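Local coordinates for effector protein MavE (Legionella pneumophila subsp. pneumophila, PDB 6PIR) that is a virulence effector indispensable for endoplasmic reticulum-mediated remodelling of the Legionella-containing vacuole, for lysosomal evasion and for intracellular replication in macrophages and amoebae, at residues R44-T52 / K62-I73; Y102-T110 / V119-L130. All coordinates share one frame; numbering follows the deposited sequence.

Contact 1. Residues R44-T52 / K62-I73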
loop_
_atom_site.group_PDB
_atom_site.type_symbol
_atom_site.label_atom_id
_atom_site.label_comp_id
_atom_site.label_asym_id
_atom_site.label_seq_id
_atom_site.Cartn_x
_atom_site.Cartn_y
_atom_site.Cartn_z
ATOM N N ARG A 44 3.810 -10.128 8.719
ATOM C CA ARG A 44 4.066 -10.865 7.480
ATOM C C ARG A 44 2.787 -10.782 6.655
ATOM O O ARG A 44 1.813 -11.479 6.943
ATOM C CB ARG A 44 4.465 -12.311 7.767
ATOM N N TYR A 45 2.781 -9.911 5.649
ATOM C CA TYR A 45 1.577 -9.672 4.864
ATOM C C TYR A 45 1.450 -10.531 3.611
ATOM O O TYR A 45 0.391 -10.485 2.965
ATOM C CB TYR A 45 1.493 -8.195 4.465
ATOM C CG TYR A 45 1.280 -7.293 5.648
ATOM C CD1 TYR A 45 0.238 -7.517 6.540
ATOM C CD2 TYR A 45 2.080 -6.190 5.839
ATOM C CE1 TYR A 45 0.053 -6.695 7.631
ATOM C CE2 TYR A 45 1.898 -5.356 6.908
ATOM C CZ TYR A 45 0.877 -5.600 7.805
ATOM O OH TYR A 45 0.694 -4.764 8.892
ATOM N N GLN A 46 2.486 -11.290 3.235
ATOM C CA GLN A 46 2.478 -12.089 2.004
ATOM C C GLN A 46 2.152 -11.230 0.777
ATOM O O GLN A 46 1.312 -11.580 -0.044
ATOM C CB GLN A 46 1.479 -13.251 2.103
ATOM C CG GLN A 46 1.508 -14.109 3.353
ATOM C CD GLN A 46 0.329 -15.071 3.362
ATOM O OE1 GLN A 46 -0.811 -14.677 3.084
ATOM N NE2 GLN A 46 0.596 -16.338 3.647
ATOM N N ILE A 47 2.820 -10.083 0.656
ATOM C CA ILE A 47 2.508 -9.181 -0.457
ATOM C C ILE A 47 3.023 -9.748 -1.775
ATOM O O ILE A 47 2.348 -9.650 -2.810
ATOM C CB ILE A 47 3.085 -7.783 -0.170
ATOM C CG1 ILE A 47 2.491 -7.233 1.135
ATOM C CG2 ILE A 47 2.813 -6.831 -1.314
ATOM C CD1 ILE A 47 3.341 -6.151 1.809
ATOM N N ASN A 48 4.189 -10.419 -1.741
ATOM C CA ASN A 48 4.789 -11.011 -2.942
ATOM C C ASN A 48 3.796 -11.846 -3.743
ATOM O O ASN A 48 3.732 -11.746 -4.977
ATOM C CB ASN A 48 5.984 -11.884 -2.545
ATOM C CG ASN A 48 7.286 -11.139 -2.579
ATOM O OD1 ASN A 48 7.361 -10.045 -3.126
ATOM N ND2 ASN A 48 8.328 -11.719 -1.978
ATOM N N SER A 49 2.987 -12.649 -3.069
ATOM C CA SER A 49 2.109 -13.542 -3.822
ATOM C C SER A 49 0.997 -12.816 -4.581
ATOM O O SER A 49 0.355 -13.431 -5.440
ATOM C CB SER A 49 1.480 -14.553 -2.882
ATOM O OG SER A 49 0.612 -13.898 -1.977
ATOM N N ARG A 50 0.740 -11.548 -4.284
ATOM C CA ARG A 50 -0.368 -10.811 -4.885
ATOM C C ARG A 50 0.056 -9.936 -6.066
ATOM O O ARG A 50 -0.779 -9.253 -6.666
ATOM C CB ARG A 50 -1.039 -9.982 -3.788
ATOM C CG ARG A 50 -1.659 -10.849 -2.667
ATOM C CD ARG A 50 -1.815 -10.106 -1.329
ATOM N NE ARG A 50 -2.782 -10.750 -0.432
ATOM C CZ ARG A 50 -2.531 -11.828 0.304
ATOM N NH1 ARG A 50 -1.324 -12.392 0.256
ATOM N NH2 ARG A 50 -3.476 -12.340 1.092
ATOM N N ILE A 51 1.340 -9.923 -6.407
ATOM C CA ILE A 51 1.822 -9.087 -7.500
ATOM C C ILE A 51 1.411 -9.671 -8.840
ATOM O O ILE A 51 1.645 -10.851 -9.118
ATOM C CB ILE A 51 3.352 -8.942 -7.409
ATOM C CG1 ILE A 51 3.725 -8.169 -6.149
ATOM C CG2 ILE A 51 3.904 -8.229 -8.638
ATOM C CD1 ILE A 51 5.257 -8.007 -5.922
ATOM N N THR A 52 0.797 -8.844 -9.685
ATOM C CA THR A 52 0.404 -9.272 -11.019
ATOM C C THR A 52 1.609 -9.507 -11.916
ATOM O O THR A 52 2.493 -8.651 -12.037
ATOM C CB THR A 52 -0.503 -8.227 -11.647
ATOM O OG1 THR A 52 -1.684 -8.148 -10.848
ATOM C CG2 THR A 52 -0.861 -8.611 -13.069
ATOM N N LYS A 62 10.236 -6.163 -6.679
ATOM C CA LYS A 62 9.338 -6.769 -5.703
ATOM C C LYS A 62 9.677 -6.307 -4.287
ATOM O O LYS A 62 8.782 -6.019 -3.475
ATOM C CB LYS A 62 9.458 -8.279 -5.780
ATOM C CG LYS A 62 8.907 -8.886 -7.030
ATOM C CD LYS A 62 8.967 -10.379 -6.903
ATOM C CE LYS A 62 8.971 -11.030 -8.263
ATOM N NZ LYS A 62 8.958 -12.508 -8.160
ATOM N N LEU A 63 10.973 -6.272 -3.954
ATOM C CA LEU A 63 11.367 -5.869 -2.609
ATOM C C LEU A 63 10.993 -4.419 -2.362
ATOM O O LEU A 63 10.476 -4.074 -1.298
ATOM C CB LEU A 63 12.885 -6.061 -2.399
ATOM N N LYS A 64 11.239 -3.560 -3.328
ATOM C CA LYS A 64 10.865 -2.163 -3.170
ATOM C C LYS A 64 9.358 -2.029 -2.949
ATOM O O LYS A 64 8.907 -1.307 -2.046
ATOM C CB LYS A 64 11.328 -1.354 -4.385
ATOM C CG LYS A 64 12.844 -1.045 -4.406
ATOM C CD LYS A 64 13.157 0.019 -5.491
ATOM C CE LYS A 64 14.647 0.295 -5.665
ATOM N NZ LYS A 64 15.392 -0.761 -6.428
ATOM N N PHE A 65 8.566 -2.748 -3.744
ATOM C CA PHE A 65 7.114 -2.620 -3.658
ATOM C C PHE A 65 6.587 -3.151 -2.334
ATOM O O PHE A 65 5.796 -2.476 -1.660
ATOM C CB PHE A 65 6.460 -3.335 -4.841
ATOM C CG PHE A 65 4.972 -3.398 -4.740
ATOM C CD1 PHE A 65 4.202 -2.281 -4.999
ATOM C CD2 PHE A 65 4.343 -4.562 -4.318
ATOM C CE1 PHE A 65 2.800 -2.341 -4.890
ATOM C CE2 PHE A 65 2.953 -4.620 -4.220
ATOM C CZ PHE A 65 2.190 -3.501 -4.501
ATOM N N THR A 66 7.009 -4.365 -1.946
ATOM C CA THR A 66 6.463 -4.987 -0.742
ATOM C C THR A 66 6.886 -4.208 0.490
ATOM O O THR A 66 6.090 -4.029 1.423
ATOM C CB THR A 66 6.918 -6.438 -0.606
ATOM O OG1 THR A 66 8.340 -6.469 -0.472
ATOM C CG2 THR A 66 6.505 -7.277 -1.818
ATOM N N SER A 67 8.140 -3.755 0.520
ATOM C CA SER A 67 8.573 -2.905 1.619
ATOM C C SER A 67 7.703 -1.678 1.713
ATOM O O SER A 67 7.258 -1.320 2.814
ATOM C CB SER A 67 10.046 -2.513 1.452
ATOM O OG SER A 67 10.839 -3.672 1.653
ATOM N N ALA A 68 7.413 -1.046 0.569
ATOM C CA ALA A 68 6.638 0.189 0.616
ATOM C C ALA A 68 5.219 -0.066 1.098
ATOM O O ALA A 68 4.671 0.734 1.857
ATOM C CB ALA A 68 6.633 0.871 -0.743
ATOM N N ILE A 69 4.589 -1.143 0.628
ATOM C CA ILE A 69 3.240 -1.475 1.087
ATOM C C ILE A 69 3.234 -1.741 2.592
ATOM O O ILE A 69 2.335 -1.291 3.310
ATOM C CB ILE A 69 2.677 -2.680 0.319
ATOM C CG1 ILE A 69 2.323 -2.304 -1.131
ATOM C CG2 ILE A 69 1.430 -3.210 1.024
ATOM C CD1 ILE A 69 1.072 -1.422 -1.290
ATOM N N ALA A 70 4.176 -2.569 3.073
ATOM C CA ALA A 70 4.207 -2.893 4.498
ATOM C C ALA A 70 4.426 -1.636 5.329
ATOM O O ALA A 70 3.774 -1.453 6.370
ATOM C CB ALA A 70 5.272 -3.955 4.792
ATOM N N GLU A 71 5.271 -0.724 4.836
ATOM C CA GLU A 71 5.527 0.528 5.541
ATOM C C GLU A 71 4.299 1.410 5.525
ATOM O O GLU A 71 3.999 2.072 6.521
ATOM C CB GLU A 71 6.712 1.257 4.913
ATOM C CG GLU A 71 8.053 0.568 5.227
ATOM C CD GLU A 71 9.096 0.732 4.130
ATOM O OE1 GLU A 71 8.994 1.636 3.281
ATOM O OE2 GLU A 71 10.049 -0.054 4.113
ATOM N N ALA A 72 3.597 1.440 4.396
ATOM C CA ALA A 72 2.380 2.221 4.288
ATOM C C ALA A 72 1.333 1.726 5.275
ATOM O O ALA A 72 0.722 2.524 5.990
ATOM C CB ALA A 72 1.838 2.149 2.854
ATOM N N ILE A 73 1.142 0.408 5.352
ATOM C CA ILE A 73 0.169 -0.158 6.296
ATOM C C ILE A 73 0.550 0.192 7.733
ATOM O O ILE A 73 -0.301 0.583 8.540
ATOM C CB ILE A 73 0.050 -1.679 6.098
ATOM C CG1 ILE A 73 -0.534 -2.002 4.735
ATOM C CG2 ILE A 73 -0.763 -2.324 7.215
ATOM C CD1 ILE A 73 -0.386 -3.437 4.352
HETATM O O HOH W 1 9.565 -8.745 -1.786
#

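Contact 2. Residues Y102-T110 / V119-L130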
loop_
_atom_site.group_PDB
_atom_site.type_symbol
_atom_site.label_atom_id
_atom_site.label_comp_id
_atom_site.label_asym_id
_atom_site.label_seq_id
_atom_site.Cartn_x
_atom_site.Cartn_y
_atom_site.Cartn_z
ATOM N N TYR A 102 -6.291 -4.695 -3.932
ATOM C CA TYR A 102 -5.627 -3.584 -4.593
ATOM C C TYR A 102 -4.208 -3.879 -5.029
ATOM O O TYR A 102 -3.773 -3.309 -6.024
ATOM C CB TYR A 102 -5.630 -2.347 -3.692
ATOM C CG TYR A 102 -6.961 -1.652 -3.816
ATOM C CD1 TYR A 102 -8.041 -2.088 -3.066
ATOM C CD2 TYR A 102 -7.164 -0.637 -4.752
ATOM C CE1 TYR A 102 -9.289 -1.502 -3.209
ATOM C CE2 TYR A 102 -8.422 -0.025 -4.900
ATOM C CZ TYR A 102 -9.474 -0.466 -4.119
ATOM O OH TYR A 102 -10.734 0.116 -4.243
ATOM N N VAL A 103 -3.467 -4.753 -4.337
ATOM C CA VAL A 103 -2.118 -5.091 -4.803
ATOM C C VAL A 103 -2.140 -5.639 -6.217
ATOM O O VAL A 103 -1.308 -5.203 -7.032
ATOM C CB VAL A 103 -1.423 -6.024 -3.800
ATOM C CG1 VAL A 103 -0.206 -6.641 -4.443
ATOM C CG2 VAL A 103 -1.023 -5.260 -2.554
ATOM N N PRO A 104 -3.077 -6.530 -6.613
ATOM C CA PRO A 104 -3.149 -6.919 -8.037
ATOM C C PRO A 104 -3.425 -5.754 -8.971
ATOM O O PRO A 104 -2.869 -5.691 -10.074
ATOM C CB PRO A 104 -4.299 -7.941 -8.062
ATOM C CG PRO A 104 -4.247 -8.540 -6.712
ATOM C CD PRO A 104 -3.878 -7.442 -5.765
ATOM N N LEU A 105 -4.254 -4.806 -8.535
ATOM C CA LEU A 105 -4.536 -3.640 -9.364
ATOM C C LEU A 105 -3.309 -2.756 -9.488
ATOM O O LEU A 105 -2.937 -2.336 -10.586
ATOM C CB LEU A 105 -5.680 -2.830 -8.767
ATOM C CG LEU A 105 -7.051 -3.417 -8.948
ATOM C CD1 LEU A 105 -8.030 -2.549 -8.196
ATOM C CD2 LEU A 105 -7.369 -3.460 -10.447
ATOM N N LEU A 106 -2.693 -2.444 -8.358
ATOM C CA LEU A 106 -1.547 -1.544 -8.344
ATOM C C LEU A 106 -0.374 -2.094 -9.143
ATOM O O LEU A 106 0.390 -1.315 -9.728
ATOM C CB LEU A 106 -1.115 -1.285 -6.894
ATOM C CG LEU A 106 -2.059 -0.501 -5.981
ATOM C CD1 LEU A 106 -1.629 -0.715 -4.557
ATOM C CD2 LEU A 106 -2.092 0.987 -6.312
ATOM N N THR A 107 -0.211 -3.422 -9.190
ATOM C CA THR A 107 0.937 -4.044 -9.851
ATOM C C THR A 107 0.640 -4.467 -11.287
ATOM O O THR A 107 1.505 -5.054 -11.950
ATOM C CB THR A 107 1.421 -5.255 -9.048
ATOM O OG1 THR A 107 0.363 -6.211 -8.929
ATOM C CG2 THR A 107 1.885 -4.826 -7.642
ATOM N N ALA A 108 -0.538 -4.136 -11.802
ATOM C CA ALA A 108 -0.926 -4.488 -13.158
ATOM C C ALA A 108 -0.465 -3.411 -14.131
ATOM O O ALA A 108 -0.373 -2.238 -13.768
ATOM C CB ALA A 108 -2.451 -4.638 -13.242
ATOM N N ASN A 109 -0.198 -3.823 -15.387
ATOM C CA ASN A 109 0.095 -2.917 -16.511
ATOM C C ASN A 109 1.275 -2.001 -16.230
ATOM O O ASN A 109 1.262 -0.828 -16.613
ATOM C CB ASN A 109 -1.109 -2.072 -16.923
ATOM C CG ASN A 109 -2.270 -2.903 -17.385
ATOM O OD1 ASN A 109 -2.099 -3.795 -18.213
ATOM N ND2 ASN A 109 -3.462 -2.606 -16.881
ATOM N N THR A 110 2.278 -2.502 -15.521
ATOM C CA THR A 110 3.424 -1.652 -15.236
ATOM C C THR A 110 4.422 -1.684 -16.383
ATOM O O THR A 110 4.554 -2.670 -17.124
ATOM C CB THR A 110 4.125 -2.041 -13.930
ATOM O OG1 THR A 110 4.646 -3.385 -14.017
ATOM C CG2 THR A 110 3.153 -1.871 -12.744
ATOM N N VAL A 119 3.606 1.893 -10.713
ATOM C CA VAL A 119 2.836 1.674 -9.497
ATOM C C VAL A 119 2.440 3.008 -8.903
ATOM O O VAL A 119 1.291 3.215 -8.518
ATOM C CB VAL A 119 3.622 0.828 -8.481
ATOM C CG1 VAL A 119 2.846 0.793 -7.159
ATOM C CG2 VAL A 119 3.843 -0.573 -9.038
ATOM N N ARG A 120 3.402 3.927 -8.807
ATOM C CA ARG A 120 3.135 5.265 -8.316
ATOM C C ARG A 120 1.960 5.885 -9.062
ATOM O O ARG A 120 1.046 6.436 -8.441
ATOM C CB ARG A 120 4.398 6.103 -8.479
ATOM C CG ARG A 120 4.508 7.371 -7.675
ATOM C CD ARG A 120 6.008 7.754 -7.670
ATOM N NE ARG A 120 6.470 8.401 -8.900
ATOM C CZ ARG A 120 7.727 8.347 -9.354
ATOM N NH1 ARG A 120 8.648 7.656 -8.696
ATOM N NH2 ARG A 120 8.068 8.968 -10.487
ATOM N N GLU A 121 1.955 5.774 -10.401
ATOM C CA GLU A 121 0.908 6.431 -11.187
ATOM C C GLU A 121 -0.435 5.706 -11.077
ATOM O O GLU A 121 -1.482 6.353 -10.949
ATOM C CB GLU A 121 1.385 6.593 -12.619
ATOM C CG GLU A 121 2.504 7.640 -12.666
ATOM C CD GLU A 121 3.363 7.499 -13.899
ATOM O OE1 GLU A 121 3.134 6.506 -14.622
ATOM O OE2 GLU A 121 4.260 8.352 -14.131
ATOM N N ASN A 122 -0.428 4.367 -11.111
ATOM C CA ASN A 122 -1.633 3.594 -10.820
ATOM C C ASN A 122 -2.229 4.050 -9.491
ATOM O O ASN A 122 -3.421 4.364 -9.392
ATOM C CB ASN A 122 -1.314 2.086 -10.737
ATOM C CG ASN A 122 -0.925 1.451 -12.089
ATOM O OD1 ASN A 122 -1.184 2.005 -13.163
ATOM N ND2 ASN A 122 -0.277 0.273 -12.028
ATOM N N SER A 123 -1.376 4.149 -8.463
ATOM C CA SER A 123 -1.813 4.535 -7.133
ATOM C C SER A 123 -2.415 5.931 -7.137
ATOM O O SER A 123 -3.479 6.157 -6.553
ATOM C CB SER A 123 -0.623 4.451 -6.157
ATOM O OG SER A 123 -1.045 4.763 -4.850
ATOM N N SER A 124 -1.741 6.888 -7.779
ATOM C CA SER A 124 -2.262 8.254 -7.791
ATOM C C SER A 124 -3.652 8.313 -8.412
ATOM O O SER A 124 -4.533 9.010 -7.892
ATOM C CB SER A 124 -1.316 9.182 -8.543
ATOM O OG SER A 124 -1.235 8.806 -9.907
ATOM N N GLN A 125 -3.867 7.591 -9.524
ATOM C CA GLN A 125 -5.188 7.598 -10.181
ATOM C C GLN A 125 -6.256 6.961 -9.300
ATOM O O GLN A 125 -7.359 7.510 -9.136
ATOM C CB GLN A 125 -5.110 6.875 -11.529
ATOM C CG GLN A 125 -4.434 7.696 -12.627
ATOM C CD GLN A 125 -5.350 8.777 -13.168
ATOM O OE1 GLN A 125 -6.293 8.485 -13.910
ATOM N NE2 GLN A 125 -5.093 10.028 -12.787
ATOM N N ILE A 126 -5.946 5.795 -8.719
ATOM C CA ILE A 126 -6.900 5.103 -7.848
ATOM C C ILE A 126 -7.274 5.979 -6.650
ATOM O O ILE A 126 -8.453 6.082 -6.267
ATOM C CB ILE A 126 -6.306 3.750 -7.415
ATOM C CG1 ILE A 126 -6.154 2.798 -8.608
ATOM C CG2 ILE A 126 -7.063 3.121 -6.221
ATOM C CD1 ILE A 126 -5.301 1.560 -8.268
ATOM N N ARG A 127 -6.265 6.623 -6.036
ATOM C CA ARG A 127 -6.504 7.482 -4.881
ATOM C C ARG A 127 -7.323 8.707 -5.269
ATOM O O ARG A 127 -8.249 9.096 -4.543
ATOM C CB ARG A 127 -5.161 7.885 -4.247
ATOM C CG ARG A 127 -5.259 8.960 -3.165
ATOM C CD ARG A 127 -3.900 9.196 -2.493
ATOM N NE ARG A 127 -2.886 9.613 -3.451
ATOM C CZ ARG A 127 -2.757 10.853 -3.920
ATOM N NH1 ARG A 127 -3.578 11.809 -3.517
ATOM N NH2 ARG A 127 -1.805 11.145 -4.793
ATOM N N LYS A 128 -7.022 9.319 -6.421
ATOM C CA LYS A 128 -7.812 10.463 -6.852
ATOM C C LYS A 128 -9.282 10.086 -7.052
ATOM O O LYS A 128 -10.173 10.858 -6.687
ATOM C CB LYS A 128 -7.230 11.052 -8.137
ATOM C CG LYS A 128 -5.864 11.767 -7.953
ATOM N N GLU A 129 -9.548 8.902 -7.623
ATOM C CA GLU A 129 -10.923 8.468 -7.862
ATOM C C GLU A 129 -11.664 8.265 -6.548
ATOM O O GLU A 129 -12.808 8.729 -6.382
ATOM C CB GLU A 129 -10.926 7.186 -8.695
ATOM C CG GLU A 129 -10.444 7.384 -10.124
ATOM C CD GLU A 129 -9.887 6.117 -10.686
ATOM O OE1 GLU A 129 -10.079 5.067 -10.052
ATOM O OE2 GLU A 129 -9.190 6.169 -11.711
ATOM N N LEU A 130 -11.024 7.566 -5.601
ATOM C CA LEU A 130 -11.671 7.340 -4.314
ATOM C C LEU A 130 -11.916 8.652 -3.594
ATOM O O LEU A 130 -13.000 8.862 -3.031
ATOM C CB LEU A 130 -10.829 6.400 -3.438
ATOM C CG LEU A 130 -11.010 4.936 -3.830
ATOM C CD1 LEU A 130 -10.080 4.024 -3.026
ATOM C CD2 LEU A 130 -12.472 4.516 -3.670
HETATM O O HOH W 2 0.346 1.701 -15.536
#

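Contact 1. Residues R44-T52 / K62-I73
This is a loop-on-helix contact, mainly apolar, in which Y45, I47, N48 and I51 of the connection between helices 26-36 and 59-77 lie along one side of the latter helix. I47 sits in the middle, a branched aliphatic residue buried against several partners. Its two arms divide the work: CD1 reaches the backbone, 3.5 Å from T66 O, and also touches I69 CG2, whereas CG2 packs against the F65 ring, 3.7 Å from CE2. That split follows from chi1 of -59°, which sets CG1 beside the backbone N and CG2 anti to it. I51 continues the apolar row, its CD1 meeting both F65 CD2 and the aliphatic part of K62 at CG. K62, its chain extended beyond CG, offers its first methylenes to I51 and N48 while its amine lies further out. At the other end Y45 and I73 slide past each other in opposite directions. The I73 CD1 methyl stands over one ring face as a CH-pi contact, 4.1 Å from the centroid and 18° off its normal, while I73 CG2 lies 3.3 Å from Y45 OH. A70 CB, small enough to let the ring come close, meets the edge of the same ring at CD2, 4.0 Å away. At the more exposed margin, water 1 links the segments: it donates to N48 OD1 at 2.9 Å and hydrogen-bonds T66 OG1. Within the loop, Q46 O accepts R50 NH1 and S49 OG from opposite faces of its carbonyl plane, tying the turn together; R50 also forms a salt bridge with D100. Y45 closes the sequence assigned as the NPxY motif, a type that binds phosphotyrosine-binding domains, and here it is packed against helix 59-77 in this soluble, helical part of MavE.

Contact 2. Residues Y102-T110 / V119-L130
Y102 slides its ring obliquely past I126, with CE2 3.7 Å from I126 CG2, and its hydroxyl end comes near L130 CD1. The axes of segments 102-106 and 119-130 approach to 10.1 Å, with 121° between their directions, so long side chains such as Y102 and L106 are suited to spanning the gap. One turn beyond Y102, L106 fills the angle between them. Its CD2 methyl rests on the backbone of S123, 3.7 Å from CA, and meets I126 CD1; chi1 of -67° places CG, and chi2 then leaves CD2 as the methyl that meets the second helix. S123 is small enough to admit the methyl, and its OG is hydrogen-bonded to E19 of helix 5-21. Beyond the end of helix 85-106, T110 CG2 packs against V119 CG2, the two side chains pointing the same way, while T110 OG1 bonds to R115. N122 supplies the polar link. Its ND2 donates to L106 O at 2.9 Å, nearly straight at 166°; the oxygen lies in the amide plane, although the donor stands well above the carbonyl plane. A second, weak bond runs from N122 ND2 to A108 O, and water 2 donates to both N122 OD1 and N109 O. One asparagine amide thus serves the last turn of helix 85-106 and the loop after it, and such directional bonds probably set the loop's position more specifically than apolar contacts alone.

How the contacts relate
Contact 1 closes before contact 2 opens along the chain, and their centres lie 14 Å apart, yet they meet directly. T52, the last residue of segment 44-52, makes two probable hydrogen bonds where helix 85-106 runs out: T52 N is 2.8 Å from T107 OG1, and T52 OG1 is 2.8 Å from P104 O. Beside them F65 CZ packs on T107 CG2 at 3.4 Å. F65 also touches V103 and V119, so one ring of contact 1 borders both segments of contact 2. The NPxY tyrosine, Y45, belongs to contact 1 but also touches R95 of helix 85-106; both contacts border helix 5-21, through A68 and A72 in one and Y102 and I126 in the other.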